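Local coordinates for uncharacterized protein GSU0716 (Geobacter sulfurreducens PCA, PDB 3BIJ) that is uncharacterized but belongs to the caspase-like C14 peptidase family and may act as a cysteine-type endopeptidase, at residues L7-N12 with A58-A63. Numbering follows the deposited sequence.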
# COMPACT_ATOMS: atom_id res chain seq x y z
N LEU A 7 34.32 11.13 -22.55
CA LEU A 7 33.44 10.40 -23.46
C LEU A 7 32.07 10.26 -22.79
O LEU A 7 31.91 9.49 -21.85
CB LEU A 7 34.00 9.00 -23.73
CG LEU A 7 33.79 8.38 -25.12
CD1 LEU A 7 33.94 6.87 -25.02
CD2 LEU A 7 32.44 8.74 -25.69
N ALA A 8 31.09 11.02 -23.26
CA ALA A 8 29.75 10.98 -22.70
C ALA A 8 28.89 10.10 -23.59
O ALA A 8 28.73 10.37 -24.77
CB ALA A 8 29.16 12.39 -22.62
N LEU A 9 28.36 9.02 -23.01
CA LEU A 9 27.53 8.09 -23.74
C LEU A 9 26.12 8.14 -23.21
O LEU A 9 25.89 8.14 -22.00
CB LEU A 9 28.05 6.67 -23.58
CG LEU A 9 29.51 6.39 -23.98
CD1 LEU A 9 29.85 4.94 -23.67
CD2 LEU A 9 29.70 6.68 -25.46
N GLY A 10 25.15 8.18 -24.12
CA GLY A 10 23.76 8.22 -23.74
C GLY A 10 22.92 7.47 -24.76
O GLY A 10 22.96 7.78 -25.95
N LEU A 11 22.18 6.46 -24.31
CA LEU A 11 21.36 5.68 -25.21
C LEU A 11 19.95 5.53 -24.71
O LEU A 11 19.69 4.73 -23.81
CB LEU A 11 21.93 4.29 -25.41
CG LEU A 11 23.37 4.23 -25.90
CD1 LEU A 11 24.31 4.13 -24.72
CD2 LEU A 11 23.53 3.04 -26.82
N ASN A 12 19.01 6.29 -25.25
CA ASN A 12 17.65 6.11 -24.77
C ASN A 12 16.86 5.27 -25.77
O ASN A 12 15.64 5.40 -25.90
CB ASN A 12 16.99 7.45 -24.48
CG ASN A 12 17.27 8.46 -25.51
OD1 ASN A 12 17.29 8.14 -26.70
ND2 ASN A 12 17.47 9.70 -25.09
N ALA A 58 31.60 -0.59 -32.01
CA ALA A 58 32.78 -0.08 -32.73
C ALA A 58 33.24 1.30 -32.28
O ALA A 58 34.40 1.47 -31.89
CB ALA A 58 32.50 -0.07 -34.22
N LYS A 59 32.34 2.29 -32.33
CA LYS A 59 32.68 3.66 -31.93
C LYS A 59 33.13 3.83 -30.48
O LYS A 59 34.11 4.53 -30.22
CB LYS A 59 31.49 4.60 -32.19
CG LYS A 59 31.21 4.86 -33.66
CD LYS A 59 30.22 6.01 -33.82
CE LYS A 59 29.81 6.20 -35.28
NZ LYS A 59 28.75 7.24 -35.45
N VAL A 60 32.43 3.19 -29.55
CA VAL A 60 32.78 3.27 -28.13
C VAL A 60 34.15 2.64 -27.89
O VAL A 60 35.00 3.24 -27.24
CB VAL A 60 31.73 2.55 -27.24
CG1 VAL A 60 32.23 2.44 -25.82
CG2 VAL A 60 30.41 3.31 -27.27
N ILE A 61 34.37 1.43 -28.42
CA ILE A 61 35.65 0.74 -28.25
C ILE A 61 36.78 1.55 -28.83
O ILE A 61 37.84 1.70 -28.21
CB ILE A 61 35.62 -0.64 -28.92
CG1 ILE A 61 34.61 -1.54 -28.19
CG2 ILE A 61 36.99 -1.28 -28.89
CD1 ILE A 61 34.30 -2.83 -28.92
N ASP A 62 36.56 2.09 -30.01
CA ASP A 62 37.55 2.91 -30.70
C ASP A 62 37.86 4.21 -29.97
O ASP A 62 39.01 4.60 -29.87
CB ASP A 62 37.08 3.21 -32.12
CG ASP A 62 38.07 4.05 -32.88
OD1 ASP A 62 38.00 5.30 -32.75
OD2 ASP A 62 38.92 3.47 -33.61
N ALA A 63 36.82 4.89 -29.48
CA ALA A 63 37.02 6.15 -28.76
C ALA A 63 37.86 5.92 -27.51
O ALA A 63 38.84 6.64 -27.27
CB ALA A 63 35.68 6.76 -28.38
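Leu7 sets its CD1 methyl 3.8 Å from Ala63 CB where strand 4-10 meets helix 57-70, its own CB turned toward the helix. The alanine methyl lies against this CD1 branch, with Leu7 CG just behind at 4.1 Å from Ala63 CB. One helical turn earlier, Val60, which loses as much surface to the contact as Leu7, presents both of its methyls to Leu9. The closer pair is Leu9 CD2 with Val60 CG2, at 3.9 Å, while Leu9 CD1 faces the fork of the valine, 4.0 Å from CG2 and 4.1 Å from CG1. These two side chains cross at a slant. With Leu9 CG anti to the carbonyl carbon (chi1 -56°), the side chain leans back toward the Leu7 end of the strand as it rises to the helix, which brings both methyls to Val60.

The pairing follows a simple register: two residues along the strand answer three along the helix, in reverse order, because the segments run nearly antiparallel, at 162°. Their axes come no closer than 10.6 Å, a separation bridged by leucines from the sheet and by a short valine and alanine from the helix. Between the two leucines, Ala8 faces the other way and packs on Ala33 and Ala37 of helix 29-42, so that strand 4-10 has a helix on either side, as expected of the three-layered alpha-beta-alpha sandwich of caspase-like proteins. Leu50 of the parallel neighbouring strand touches both leucines, and Leu105 adds to the cover of Val60.

No hydrogen bond or salt bridge joins the two segments. Helix and sheet are therefore held together here by methyl-to-methyl dispersion and by the exclusion of water, forces that depend on close fit and not on bond direction.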